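Local coordinates for protein diguanylate cyclase (Pseudomonas aeruginosa, PDB 5M3C) that joins a GGDEF domain and an EAL domain in a single chain and binds guanosine-5'-triphosphate together with calcium ions, at residues 21-25 with 137-143; 124-129 with 158-164; 238-243 with 271-277; 371-375 with 398-404. One frame throughout, in Å; residues are numbered along the deposited sequence.

Contact 1. Residues 21-25 with 137-143; sequences LNHAL and DDAPTLV
Leu25 meets the start of 137-143, where its CD2 lies against the carbonyl O of Asp137 and 3.6 Å from CA of Asp138. Asp138 occupies the N-cap position of helix 139-155. Its carboxylate turns to Thr141, whose OG1 donates to OD1 over 2.8 Å from above the carboxylate plane. Ala139 then presents its methyl group between two side chains of the other helix: CB is 3.5 Å from OD1 of Asn22 and 3.8 Å from CD2 of Leu21. Leu21 swings CG away from its own backbone N (chi1 176°), which directs the side chain to Ala139, CD2 making the close contact. One turn on, Leu142 meets Leu25 tip to tip, CD1 to CD1 at 3.8 Å. Val143 adds only a looser touch of CG2 on CD2 of Leu21. Phe132 of strand 119-132 packs on Leu25 and Leu142, while Leu89 of strand 85-90 backs Leu21. With no hydrogen bond between the segments, helix 14-31 and the start of helix 139-155 are joined by apolar packing, with Asn22 and Asp137 on its exposed side.

Contact 2. Residues 124-129 with 158-164; sequences SASVGI and RSRIEYY. With GTP (guanosine-5'-triphosphate), chain I.
Ile129 packs closely on two neighbours of the adjoining strand, its CD1 reaching CG2 of Ile161 at 3.5 Å and lying over one face of the Tyr163 ring. This CH-pi contact measures 3.7 Å from CD1 to the ring centroid, 20° off the normal. The isoleucine side chain runs alongside the tyrosine. Ala103 of helix 96-108 touches both isoleucines. The parallel strands are stitched by Val127 N to Arg160 O, Glu162 N to Val127 O (2.8 Å) and Ile129 N to Glu162 O; the last bond, Tyr164 N to Ile129 O, is weak. Toward Ser124 the regular pairing stops and the end is more polar and solvent-exposed: Ser159 is exposed, and Ser124 OG and Ser126 OG both bond to Asp43. There Arg158, extended from CG to NE, offers its guanidinium edge to the terminal phosphate of guanosine-5'-triphosphate, NE to O2G at 3.0 Å and NH2 to O1G at 2.8 Å. Strand 119-132, helix 139-155 and strand 161-163 make a beta-alpha-beta crossover of the GGDEF domain, flanked by its nucleotide pocket.

Contact 3. Residues 238-243 with 271-277; sequences ILPLGD and AGAQLGQ
Ile238 and Leu239 supply the apolar part of the contact; they share Ala273 of the short, weakly bonded helix 272-276 and diverge beyond it, Ile238 to Ala271 and Leu239 to Gln277. Ile238 turns CG1 away from its backbone N (chi1 -170°), bringing that atom to 3.7 Å from CB of Ala271, while CG2 leans more distantly on CB of Ala273. Leu239 works through one methyl alone: CD2 lies 4.0 Å from CB of Ala273 and 3.8 Å from CG of Gln277, whose extended chain arrives from the opposite direction. A second kind of contact is an amide laid on a glycine. The side chain of Gln274 reaches over Gly242, with OE1 and NE2 each 3.4 Å from its CA, so that the flat amide rests on the helix where no side chain intervenes. Polar bonds lie within the segments or lead outward. OE1 of Gln274 accepts from N of Ala271 at 3.2 Å, the donor standing 44° out of the carbonyl plane, and Asp243 forms a salt bridge with Arg283. No hydrogen bond crosses between the segments, whose helices are nearly perpendicular (89°). The bond from Ala271 N probably limits the rotation of the amide, and van der Waals packing joins the two elements of the EAL domain.

Contact 4. Residues 371-375 with 398-404; sequences TRAII and FLTHEGC
Ile375 points toward the turn that follows helix 393-401, with CD1 3.7 Å from CB of Cys404 and as far from the carbonyl O of Glu402, while CG2 faces O of Gly403. That turn is a Schellman motif: Gly403, with positive phi, is the C-prime residue, Cys404 N bonds to Leu399 O at 2.8 Å, and the bond from Gly403 N to Thr400 O is weak. Arg372 and Glu402 carry the polar side. The arginine bends at chi2 and chi3, laying CG and CD beside the carboxylate and bringing NH1 to 3.6 Å from OE1 of Glu402. OE1 sits at the edge of the guanidinium, in its plane, but the two planes are 68° apart, and the pair is a long salt bridge rather than a hydrogen bond. NH1 also comes within 3.9 Å of CZ of Phe398, the arginine crossing the phenylalanine at about a right angle. On the inner side CG2 of Thr371 touches CD2 of Leu399 at 3.8 Å. Helices 365-380 and 393-401 thus meet near strand 384-387, whose Ala387 supports Leu399 and Cys404, while Phe357 of helix 355-358 packs on Thr371 and Ala373 touches Ser380 of the second subunit.

Overall arrangement
Contacts 1 and 2 belong to the GGDEF part and are connected through helix 139-155, which begins in contact 1 and links the two strands that pair in contact 2. Their centres are 20 Å apart, and contact 2 holds the link to guanosine-5'-triphosphate, with the Arg158 side chain about 7 Å from a bound calcium ion. Contacts 3 and 4 lie in the EAL domain, 33 Å apart between centres. Contact 3 is nearer the middle of the chain, and the Ala271 side chain is about 11 Å from a calcium ion. Contacts 2 and 3 are separated by 29 Å between centres, whereas contacts 1 and 4, at 65 Å, lie on opposite sides of the chain's centre.

Contact 1. Residues 21-25 with 137-143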
loop_
_atom_site.group_PDB
_atom_site.type_symbol
_atom_site.label_atom_id
_atom_site.label_comp_id
_atom_site.label_asym_id
_atom_site.label_seq_id
_atom_site.Cartn_x
_atom_site.Cartn_y
_atom_site.Cartn_z
ATOM N N LEU B 21 -46.931 7.288 2.008
ATOM C CA LEU B 21 -46.101 8.489 2.038
ATOM C C LEU B 21 -46.978 9.735 1.937
ATOM O O LEU B 21 -46.787 10.705 2.678
ATOM C CB LEU B 21 -45.075 8.471 0.903
ATOM C CG LEU B 21 -44.203 9.724 0.759
ATOM C CD1 LEU B 21 -43.545 10.107 2.076
ATOM C CD2 LEU B 21 -43.148 9.512 -0.313
ATOM N N ASN B 22 -47.940 9.701 1.018
ATOM C CA ASN B 22 -48.888 10.798 0.855
ATOM C C ASN B 22 -49.642 11.071 2.150
ATOM O O ASN B 22 -49.750 12.220 2.577
ATOM C CB ASN B 22 -49.878 10.497 -0.272
ATOM C CG ASN B 22 -49.317 10.818 -1.644
ATOM O OD1 ASN B 22 -48.397 11.627 -1.780
ATOM N ND2 ASN B 22 -49.875 10.189 -2.672
ATOM N N HIS B 23 -50.162 10.019 2.777
ATOM C CA HIS B 23 -50.885 10.181 4.037
ATOM C C HIS B 23 -49.994 10.810 5.106
ATOM O O HIS B 23 -50.425 11.702 5.835
ATOM C CB HIS B 23 -51.431 8.842 4.537
ATOM C CG HIS B 23 -52.015 8.910 5.914
ATOM N ND1 HIS B 23 -53.131 9.661 6.211
ATOM C CD2 HIS B 23 -51.638 8.322 7.075
ATOM C CE1 HIS B 23 -53.417 9.534 7.494
ATOM N NE2 HIS B 23 -52.526 8.725 8.041
ATOM N N ALA B 24 -48.754 10.340 5.195
ATOM C CA ALA B 24 -47.805 10.853 6.178
ATOM C C ALA B 24 -47.554 12.341 5.965
ATOM O O ALA B 24 -47.508 13.121 6.921
ATOM C CB ALA B 24 -46.499 10.084 6.097
ATOM N N LEU B 25 -47.392 12.729 4.704
ATOM C CA LEU B 25 -47.185 14.129 4.364
ATOM C C LEU B 25 -48.329 14.988 4.884
ATOM O O LEU B 25 -48.103 16.061 5.445
ATOM C CB LEU B 25 -47.037 14.296 2.850
ATOM C CG LEU B 25 -45.603 14.290 2.308
ATOM C CD1 LEU B 25 -44.678 13.432 3.158
ATOM C CD2 LEU B 25 -45.584 13.835 0.854
ATOM N N ASP B 137 -42.093 18.509 -0.109
ATOM C CA ASP B 137 -43.398 18.388 0.535
ATOM C C ASP B 137 -44.370 17.505 -0.246
ATOM O O ASP B 137 -45.552 17.435 0.091
ATOM C CB ASP B 137 -44.028 19.767 0.740
ATOM C CG ASP B 137 -45.317 19.701 1.543
ATOM O OD1 ASP B 137 -45.370 18.924 2.522
ATOM O OD2 ASP B 137 -46.278 20.421 1.191
ATOM N N ASP B 138 -43.883 16.840 -1.290
ATOM C CA ASP B 138 -44.703 15.869 -2.020
ATOM C C ASP B 138 -43.922 14.591 -2.322
ATOM O O ASP B 138 -42.692 14.580 -2.290
ATOM C CB ASP B 138 -45.259 16.477 -3.312
ATOM C CG ASP B 138 -44.183 16.760 -4.336
ATOM O OD1 ASP B 138 -43.148 17.349 -3.962
ATOM O OD2 ASP B 138 -44.375 16.402 -5.517
ATOM N N ALA B 139 -44.654 13.522 -2.623
ATOM C CA ALA B 139 -44.075 12.183 -2.764
ATOM C C ALA B 139 -42.993 12.071 -3.842
ATOM O O ALA B 139 -41.897 11.569 -3.576
ATOM C CB ALA B 139 -45.178 11.165 -3.025
ATOM N N PRO B 140 -43.299 12.522 -5.070
ATOM C CA PRO B 140 -42.347 12.408 -6.181
ATOM C C PRO B 140 -40.986 13.060 -5.914
ATOM O O PRO B 140 -39.945 12.454 -6.188
ATOM C CB PRO B 140 -43.062 13.124 -7.332
ATOM C CG PRO B 140 -44.512 13.045 -6.994
ATOM C CD PRO B 140 -44.583 13.108 -5.498
ATOM N N THR B 141 -40.992 14.278 -5.379
ATOM C CA THR B 141 -39.742 15.013 -5.169
ATOM C C THR B 141 -38.940 14.430 -4.006
ATOM O O THR B 141 -37.706 14.466 -4.015
ATOM C CB THR B 141 -39.972 16.517 -4.917
ATOM O OG1 THR B 141 -40.472 16.715 -3.592
ATOM C CG2 THR B 141 -40.944 17.103 -5.939
ATOM N N LEU B 142 -39.641 13.899 -3.007
ATOM C CA LEU B 142 -38.983 13.248 -1.882
ATOM C C LEU B 142 -38.288 11.978 -2.350
ATOM O O LEU B 142 -37.132 11.724 -1.996
ATOM C CB LEU B 142 -39.984 12.929 -0.769
ATOM C CG LEU B 142 -40.368 14.114 0.123
ATOM C CD1 LEU B 142 -41.424 13.707 1.142
ATOM C CD2 LEU B 142 -39.141 14.684 0.825
ATOM N N VAL B 143 -38.990 11.187 -3.158
ATOM C CA VAL B 143 -38.396 9.984 -3.739
ATOM C C VAL B 143 -37.220 10.364 -4.638
ATOM O O VAL B 143 -36.131 9.797 -4.522
ATOM C CB VAL B 143 -39.425 9.169 -4.547
ATOM C CG1 VAL B 143 -38.724 8.169 -5.454
ATOM C CG2 VAL B 143 -40.390 8.455 -3.613
#

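Contact 2. Residues 124-129 with 158-164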
loop_
_atom_site.group_PDB
_atom_site.type_symbol
_atom_site.label_atom_id
_atom_site.label_comp_id
_atom_site.label_asym_id
_atom_site.label_seq_id
_atom_site.Cartn_x
_atom_site.Cartn_y
_atom_site.Cartn_z
ATOM N N SER B 124 -23.832 -5.751 0.491
ATOM C CA SER B 124 -23.766 -4.404 1.035
ATOM C C SER B 124 -24.794 -3.519 0.344
ATOM O O SER B 124 -25.473 -3.956 -0.584
ATOM C CB SER B 124 -22.362 -3.836 0.836
ATOM O OG SER B 124 -22.285 -2.498 1.283
ATOM N N ALA B 125 -24.910 -2.273 0.795
ATOM C CA ALA B 125 -25.875 -1.347 0.215
ATOM C C ALA B 125 -25.483 0.103 0.457
ATOM O O ALA B 125 -24.786 0.416 1.420
ATOM C CB ALA B 125 -27.261 -1.615 0.779
ATOM N N SER B 126 -25.937 0.982 -0.431
ATOM C CA SER B 126 -25.743 2.416 -0.267
ATOM C C SER B 126 -27.080 3.060 0.089
ATOM O O SER B 126 -28.132 2.614 -0.365
ATOM C CB SER B 126 -25.183 3.027 -1.548
ATOM O OG SER B 126 -24.025 2.331 -1.968
ATOM N N VAL B 127 -27.044 4.108 0.904
ATOM C CA VAL B 127 -28.277 4.684 1.417
ATOM C C VAL B 127 -28.333 6.193 1.237
ATOM O O VAL B 127 -27.413 6.917 1.629
ATOM C CB VAL B 127 -28.461 4.365 2.911
ATOM C CG1 VAL B 127 -29.828 4.831 3.388
ATOM C CG2 VAL B 127 -28.287 2.875 3.162
ATOM N N GLY B 128 -29.427 6.660 0.644
ATOM C CA GLY B 128 -29.664 8.091 0.497
ATOM C C GLY B 128 -30.810 8.499 1.392
ATOM O O GLY B 128 -31.774 7.753 1.538
ATOM N N ILE B 129 -30.711 9.676 2.002
ATOM C CA ILE B 129 -31.759 10.148 2.907
ATOM C C ILE B 129 -32.388 11.446 2.421
ATOM O O ILE B 129 -31.683 12.386 2.059
ATOM C CB ILE B 129 -31.219 10.389 4.330
ATOM C CG1 ILE B 129 -30.412 9.185 4.814
ATOM C CG2 ILE B 129 -32.367 10.667 5.290
ATOM C CD1 ILE B 129 -29.782 9.387 6.175
ATOM N N ARG B 158 -19.088 3.404 -1.135
ATOM C CA ARG B 158 -20.221 2.497 -1.009
ATOM C C ARG B 158 -20.380 2.076 0.440
ATOM O O ARG B 158 -19.635 2.531 1.306
ATOM C CB ARG B 158 -20.046 1.279 -1.919
ATOM C CG ARG B 158 -20.701 1.436 -3.285
ATOM C CD ARG B 158 -20.332 0.296 -4.220
ATOM N NE ARG B 158 -21.033 0.372 -5.502
ATOM C CZ ARG B 158 -20.689 1.177 -6.506
ATOM N NH1 ARG B 158 -19.656 1.999 -6.388
ATOM N NH2 ARG B 158 -21.387 1.166 -7.630
ATOM N N SER B 159 -21.360 1.219 0.704
ATOM C CA SER B 159 -21.621 0.773 2.063
ATOM C C SER B 159 -21.644 1.987 2.989
ATOM O O SER B 159 -21.166 1.926 4.122
ATOM C CB SER B 159 -20.545 -0.221 2.503
ATOM O OG SER B 159 -20.896 -0.849 3.723
ATOM N N ARG B 160 -22.203 3.089 2.491
ATOM C CA ARG B 160 -22.223 4.352 3.221
ATOM C C ARG B 160 -23.605 4.999 3.166
ATOM O O ARG B 160 -24.503 4.519 2.474
ATOM C CB ARG B 160 -21.178 5.315 2.646
ATOM C CG ARG B 160 -21.468 5.762 1.222
ATOM C CD ARG B 160 -20.412 6.720 0.694
ATOM N NE ARG B 160 -20.311 7.929 1.505
ATOM C CZ ARG B 160 -19.301 8.203 2.326
ATOM N NH1 ARG B 160 -18.285 7.358 2.450
ATOM N NH2 ARG B 160 -19.301 9.330 3.023
ATOM N N ILE B 161 -23.759 6.097 3.898
ATOM C CA ILE B 161 -25.014 6.837 3.953
ATOM C C ILE B 161 -24.779 8.279 3.517
ATOM O O ILE B 161 -23.739 8.857 3.819
ATOM C CB ILE B 161 -25.598 6.815 5.380
ATOM C CG1 ILE B 161 -26.015 5.390 5.746
ATOM C CG2 ILE B 161 -26.787 7.753 5.496
ATOM C CD1 ILE B 161 -26.426 5.211 7.192
ATOM N N GLU B 162 -25.738 8.854 2.797
ATOM C CA GLU B 162 -25.628 10.254 2.392
ATOM C C GLU B 162 -26.950 11.000 2.504
ATOM O O GLU B 162 -28.017 10.453 2.221
ATOM C CB GLU B 162 -25.100 10.360 0.963
ATOM C CG GLU B 162 -23.642 9.956 0.807
ATOM C CD GLU B 162 -22.685 10.913 1.496
ATOM O OE1 GLU B 162 -22.927 12.139 1.455
ATOM O OE2 GLU B 162 -21.685 10.437 2.070
ATOM N N TYR B 163 -26.865 12.259 2.921
ATOM C CA TYR B 163 -28.033 13.128 2.986
ATOM C C TYR B 163 -28.195 13.905 1.691
ATOM O O TYR B 163 -27.236 14.096 0.943
ATOM C CB TYR B 163 -27.923 14.099 4.163
ATOM C CG TYR B 163 -28.309 13.482 5.482
ATOM C CD1 TYR B 163 -27.367 12.838 6.269
ATOM C CD2 TYR B 163 -29.622 13.530 5.934
ATOM C CE1 TYR B 163 -27.716 12.263 7.475
ATOM C CE2 TYR B 163 -29.981 12.957 7.141
ATOM C CZ TYR B 163 -29.024 12.326 7.906
ATOM O OH TYR B 163 -29.366 11.751 9.109
ATOM N N TYR B 164 -29.417 14.352 1.433
ATOM C CA TYR B 164 -29.706 15.116 0.234
ATOM C C TYR B 164 -29.095 16.506 0.337
ATOM O O TYR B 164 -28.952 17.049 1.430
ATOM C CB TYR B 164 -31.217 15.225 0.018
ATOM C CG TYR B 164 -31.588 16.105 -1.153
ATOM C CD1 TYR B 164 -31.316 15.707 -2.457
ATOM C CD2 TYR B 164 -32.204 17.334 -0.958
ATOM C CE1 TYR B 164 -31.649 16.508 -3.532
ATOM C CE2 TYR B 164 -32.541 18.142 -2.029
ATOM C CZ TYR B 164 -32.260 17.725 -3.314
ATOM O OH TYR B 164 -32.590 18.521 -4.386
HETATM P PG GTP I . -24.240 -0.697 -8.137
HETATM O O1G GTP I . -23.619 0.261 -9.125
HETATM O O2G GTP I . -23.560 -0.742 -6.791
HETATM O O3G GTP I . -25.745 -0.609 -8.050
HETATM O O3B GTP I . -23.934 -2.169 -8.715
HETATM P PB GTP I . -25.114 -3.145 -9.215
HETATM O O1B GTP I . -24.492 -4.294 -9.973
HETATM O O2B GTP I . -26.030 -3.437 -8.050
HETATM O O3A GTP I . -25.858 -2.185 -10.277
HETATM P PA GTP I . -27.425 -2.318 -10.623
HETATM O O1A GTP I . -27.636 -1.850 -12.043
HETATM O O2A GTP I . -28.233 -1.707 -9.501
HETATM O "O5'" GTP I . -27.648 -3.901 -10.593
HETATM C "C5'" GTP I . -28.891 -4.407 -10.136
HETATM C "C4'" GTP I . -28.800 -5.919 -10.149
HETATM O "O4'" GTP I . -29.869 -6.468 -9.378
HETATM C "C3'" GTP I . -28.916 -6.466 -11.567
HETATM O "O3'" GTP I . -27.779 -7.269 -11.896
HETATM C "C2'" GTP I . -30.181 -7.298 -11.559
HETATM O "O2'" GTP I . -30.043 -8.502 -12.315
HETATM C "C1'" GTP I . -30.391 -7.590 -10.085
HETATM N N9 GTP I . -31.821 -7.806 -9.801
HETATM C C8 GTP I . -32.811 -6.905 -9.927
HETATM N N7 GTP I . -33.999 -7.465 -9.581
HETATM C C5 GTP I . -33.764 -8.743 -9.229
HETATM C C6 GTP I . -34.565 -9.893 -8.762
HETATM O O6 GTP I . -35.799 -9.783 -8.610
HETATM N N1 GTP I . -33.933 -11.047 -8.505
HETATM C C2 GTP I . -32.601 -11.184 -8.660
HETATM N N2 GTP I . -32.026 -12.380 -8.383
HETATM N N3 GTP I . -31.808 -10.172 -9.086
HETATM C C4 GTP I . -32.325 -8.959 -9.378
#

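Contact 3. Residues 238-243 with 271-277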
loop_
_atom_site.group_PDB
_atom_site.type_symbol
_atom_site.label_atom_id
_atom_site.label_comp_id
_atom_site.label_asym_id
_atom_site.label_seq_id
_atom_site.Cartn_x
_atom_site.Cartn_y
_atom_site.Cartn_z
ATOM N N ILE B 238 -13.255 1.107 -19.158
ATOM C CA ILE B 238 -11.810 1.292 -19.241
ATOM C C ILE B 238 -11.166 0.274 -20.182
ATOM O O ILE B 238 -10.252 0.611 -20.932
ATOM C CB ILE B 238 -11.146 1.218 -17.848
ATOM C CG1 ILE B 238 -9.680 1.655 -17.926
ATOM C CG2 ILE B 238 -11.245 -0.187 -17.269
ATOM C CD1 ILE B 238 -9.487 3.109 -18.300
ATOM N N LEU B 239 -11.644 -0.967 -20.147
ATOM C CA LEU B 239 -11.109 -1.999 -21.029
ATOM C C LEU B 239 -11.400 -1.655 -22.491
ATOM O O LEU B 239 -10.491 -1.670 -23.320
ATOM C CB LEU B 239 -11.661 -3.380 -20.660
ATOM C CG LEU B 239 -11.250 -3.900 -19.277
ATOM C CD1 LEU B 239 -11.820 -5.289 -19.031
ATOM C CD2 LEU B 239 -9.737 -3.910 -19.118
ATOM N N PRO B 240 -12.666 -1.330 -22.809
ATOM C CA PRO B 240 -12.997 -0.844 -24.150
ATOM C C PRO B 240 -12.200 0.409 -24.525
ATOM O O PRO B 240 -11.783 0.559 -25.677
ATOM C CB PRO B 240 -14.487 -0.508 -24.048
ATOM C CG PRO B 240 -14.999 -1.340 -22.929
ATOM C CD PRO B 240 -13.863 -1.485 -21.963
ATOM N N LEU B 241 -11.998 1.296 -23.556
ATOM C CA LEU B 241 -11.251 2.528 -23.785
ATOM C C LEU B 241 -9.798 2.226 -24.125
ATOM O O LEU B 241 -9.271 2.712 -25.125
ATOM C CB LEU B 241 -11.317 3.426 -22.548
ATOM C CG LEU B 241 -10.588 4.770 -22.634
ATOM C CD1 LEU B 241 -11.186 5.650 -23.718
ATOM C CD2 LEU B 241 -10.629 5.484 -21.292
ATOM N N GLY B 242 -9.158 1.417 -23.287
ATOM C CA GLY B 242 -7.752 1.073 -23.466
ATOM C C GLY B 242 -7.497 0.377 -24.786
ATOM O O GLY B 242 -6.508 0.659 -25.470
ATOM N N ASP B 243 -8.398 -0.533 -25.147
ATOM C CA ASP B 243 -8.291 -1.261 -26.402
ATOM C C ASP B 243 -8.358 -0.278 -27.563
ATOM O O ASP B 243 -7.534 -0.325 -28.482
ATOM C CB ASP B 243 -9.417 -2.288 -26.525
ATOM C CG ASP B 243 -8.958 -3.575 -27.177
ATOM O OD1 ASP B 243 -8.253 -4.358 -26.503
ATOM O OD2 ASP B 243 -9.306 -3.808 -28.356
ATOM N N ALA B 271 -3.765 1.599 -18.521
ATOM C CA ALA B 271 -4.562 1.531 -17.300
ATOM C C ALA B 271 -4.296 0.230 -16.556
ATOM O O ALA B 271 -3.988 -0.793 -17.166
ATOM C CB ALA B 271 -6.041 1.655 -17.630
ATOM N N GLY B 272 -4.416 0.272 -15.234
ATOM C CA GLY B 272 -4.141 -0.896 -14.402
ATOM C C GLY B 272 -4.899 -2.136 -14.837
ATOM O O GLY B 272 -4.330 -3.225 -14.917
ATOM N N ALA B 273 -6.186 -1.968 -15.126
ATOM C CA ALA B 273 -7.057 -3.094 -15.446
ATOM C C ALA B 273 -6.676 -3.769 -16.762
ATOM O O ALA B 273 -6.836 -4.982 -16.907
ATOM C CB ALA B 273 -8.508 -2.643 -15.484
ATOM N N GLN B 274 -6.174 -2.991 -17.718
ATOM C CA GLN B 274 -5.732 -3.545 -18.997
ATOM C C GLN B 274 -4.679 -4.621 -18.781
ATOM O O GLN B 274 -4.596 -5.580 -19.546
ATOM C CB GLN B 274 -5.146 -2.458 -19.894
ATOM C CG GLN B 274 -6.147 -1.430 -20.382
ATOM C CD GLN B 274 -5.539 -0.476 -21.390
ATOM O OE1 GLN B 274 -5.383 0.715 -21.120
ATOM N NE2 GLN B 274 -5.179 -1.000 -22.555
ATOM N N LEU B 275 -3.870 -4.452 -17.741
ATOM C CA LEU B 275 -2.821 -5.410 -17.430
ATOM C C LEU B 275 -3.444 -6.698 -16.906
ATOM O O LEU B 275 -2.882 -7.782 -17.063
ATOM C CB LEU B 275 -1.859 -4.828 -16.395
ATOM C CG LEU B 275 -0.390 -5.202 -16.586
ATOM C CD1 LEU B 275 0.162 -4.561 -17.851
ATOM C CD2 LEU B 275 0.426 -4.777 -15.377
ATOM N N GLY B 276 -4.613 -6.566 -16.288
ATOM C CA GLY B 276 -5.351 -7.706 -15.760
ATOM C C GLY B 276 -5.987 -8.560 -16.840
ATOM O O GLY B 276 -6.348 -9.710 -16.590
ATOM N N GLN B 277 -6.133 -8.002 -18.041
ATOM C CA GLN B 277 -6.692 -8.748 -19.171
ATOM C C GLN B 277 -5.806 -9.938 -19.532
ATOM O O GLN B 277 -4.615 -9.769 -19.800
ATOM C CB GLN B 277 -6.865 -7.848 -20.398
ATOM C CG GLN B 277 -8.207 -7.138 -20.470
ATOM C CD GLN B 277 -8.537 -6.656 -21.874
ATOM O OE1 GLN B 277 -7.757 -5.937 -22.497
ATOM N NE2 GLN B 277 -9.704 -7.051 -22.375
#

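Contact 4. Residues 371-375 with 398-404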
loop_
_atom_site.group_PDB
_atom_site.type_symbol
_atom_site.label_atom_id
_atom_site.label_comp_id
_atom_site.label_asym_id
_atom_site.label_seq_id
_atom_site.Cartn_x
_atom_site.Cartn_y
_atom_site.Cartn_z
ATOM N N THR B 371 14.771 15.544 -7.832
ATOM C CA THR B 371 15.004 15.361 -9.259
ATOM C C THR B 371 16.434 14.884 -9.487
ATOM O O THR B 371 16.688 14.018 -10.323
ATOM C CB THR B 371 14.761 16.663 -10.048
ATOM O OG1 THR B 371 13.419 17.118 -9.824
ATOM C CG2 THR B 371 14.975 16.437 -11.536
ATOM N N ARG B 372 17.363 15.452 -8.727
ATOM C CA ARG B 372 18.770 15.084 -8.825
ATOM C C ARG B 372 18.959 13.647 -8.332
ATOM O O ARG B 372 19.783 12.900 -8.857
ATOM C CB ARG B 372 19.613 16.060 -8.000
ATOM C CG ARG B 372 20.974 16.403 -8.588
ATOM C CD ARG B 372 21.349 17.843 -8.256
ATOM N NE ARG B 372 20.874 18.243 -6.930
ATOM C CZ ARG B 372 20.637 19.499 -6.560
ATOM N NH1 ARG B 372 20.825 20.502 -7.410
ATOM N NH2 ARG B 372 20.201 19.754 -5.333
ATOM N N ALA B 373 18.177 13.265 -7.328
ATOM C CA ALA B 373 18.219 11.910 -6.787
ATOM C C ALA B 373 17.671 10.890 -7.780
ATOM O O ALA B 373 18.289 9.856 -8.028
ATOM C CB ALA B 373 17.435 11.844 -5.488
ATOM N N ILE B 374 16.506 11.188 -8.342
ATOM C CA ILE B 374 15.850 10.294 -9.289
ATOM C C ILE B 374 16.727 10.015 -10.506
ATOM O O ILE B 374 16.772 8.888 -10.992
ATOM C CB ILE B 374 14.513 10.881 -9.773
ATOM C CG1 ILE B 374 13.530 10.993 -8.608
ATOM C CG2 ILE B 374 13.917 10.014 -10.869
ATOM C CD1 ILE B 374 12.239 11.694 -8.969
ATOM N N ILE B 375 17.409 11.043 -11.001
ATOM C CA ILE B 375 18.301 10.879 -12.145
ATOM C C ILE B 375 19.421 9.911 -11.786
ATOM O O ILE B 375 19.680 8.946 -12.511
ATOM C CB ILE B 375 18.899 12.226 -12.602
ATOM C CG1 ILE B 375 17.801 13.121 -13.188
ATOM C CG2 ILE B 375 19.999 12.001 -13.633
ATOM C CD1 ILE B 375 18.200 14.573 -13.340
ATOM N N PHE B 398 18.294 23.645 -15.991
ATOM C CA PHE B 398 18.622 22.838 -14.818
ATOM C C PHE B 398 18.810 21.374 -15.195
ATOM O O PHE B 398 19.866 20.787 -14.956
ATOM C CB PHE B 398 17.507 22.956 -13.775
ATOM C CG PHE B 398 17.738 22.138 -12.533
ATOM C CD1 PHE B 398 17.569 20.762 -12.548
ATOM C CD2 PHE B 398 18.111 22.749 -11.345
ATOM C CE1 PHE B 398 17.774 20.013 -11.405
ATOM C CE2 PHE B 398 18.317 22.004 -10.199
ATOM C CZ PHE B 398 18.149 20.634 -10.229
ATOM N N LEU B 399 17.777 20.794 -15.794
ATOM C CA LEU B 399 17.780 19.380 -16.142
ATOM C C LEU B 399 19.009 18.982 -16.956
ATOM O O LEU B 399 19.454 17.835 -16.890
ATOM C CB LEU B 399 16.503 19.022 -16.909
ATOM C CG LEU B 399 15.218 19.042 -16.076
ATOM C CD1 LEU B 399 13.986 19.026 -16.967
ATOM C CD2 LEU B 399 15.184 17.878 -15.096
ATOM N N THR B 400 19.562 19.924 -17.715
ATOM C CA THR B 400 20.715 19.631 -18.567
ATOM C C THR B 400 22.022 19.639 -17.775
ATOM O O THR B 400 22.894 18.797 -17.999
ATOM C CB THR B 400 20.821 20.622 -19.741
ATOM O OG1 THR B 400 19.536 20.775 -20.358
ATOM C CG2 THR B 400 21.823 20.120 -20.775
ATOM N N HIS B 401 22.153 20.585 -16.849
ATOM C CA HIS B 401 23.344 20.672 -16.005
ATOM C C HIS B 401 23.372 19.541 -14.977
ATOM O O HIS B 401 24.412 19.272 -14.374
ATOM C CB HIS B 401 23.403 22.018 -15.275
ATOM C CG HIS B 401 23.475 23.205 -16.189
ATOM N ND1 HIS B 401 24.601 23.519 -16.917
ATOM C CD2 HIS B 401 22.562 24.164 -16.476
ATOM C CE1 HIS B 401 24.377 24.613 -17.622
ATOM N NE2 HIS B 401 23.147 25.025 -17.372
ATOM N N GLU B 402 22.227 18.891 -14.779
ATOM C CA GLU B 402 22.108 17.810 -13.800
ATOM C C GLU B 402 22.060 16.432 -14.460
ATOM O O GLU B 402 21.800 15.428 -13.798
ATOM C CB GLU B 402 20.868 18.017 -12.929
ATOM C CG GLU B 402 20.886 19.311 -12.131
ATOM C CD GLU B 402 22.035 19.378 -11.143
ATOM O OE1 GLU B 402 22.320 20.484 -10.635
ATOM O OE2 GLU B 402 22.651 18.326 -10.870
ATOM N N GLY B 403 22.306 16.394 -15.765
ATOM C CA GLY B 403 22.485 15.136 -16.482
ATOM C C GLY B 403 21.210 14.404 -16.861
ATOM O O GLY B 403 21.247 13.211 -17.167
ATOM N N CYS B 404 20.080 15.106 -16.855
ATOM C CA CYS B 404 18.815 14.494 -17.259
ATOM C C CYS B 404 18.842 14.195 -18.755
ATOM O O CYS B 404 19.036 15.095 -19.572
ATOM C CB CYS B 404 17.629 15.399 -16.923
ATOM S SG CYS B 404 16.019 14.590 -17.108
#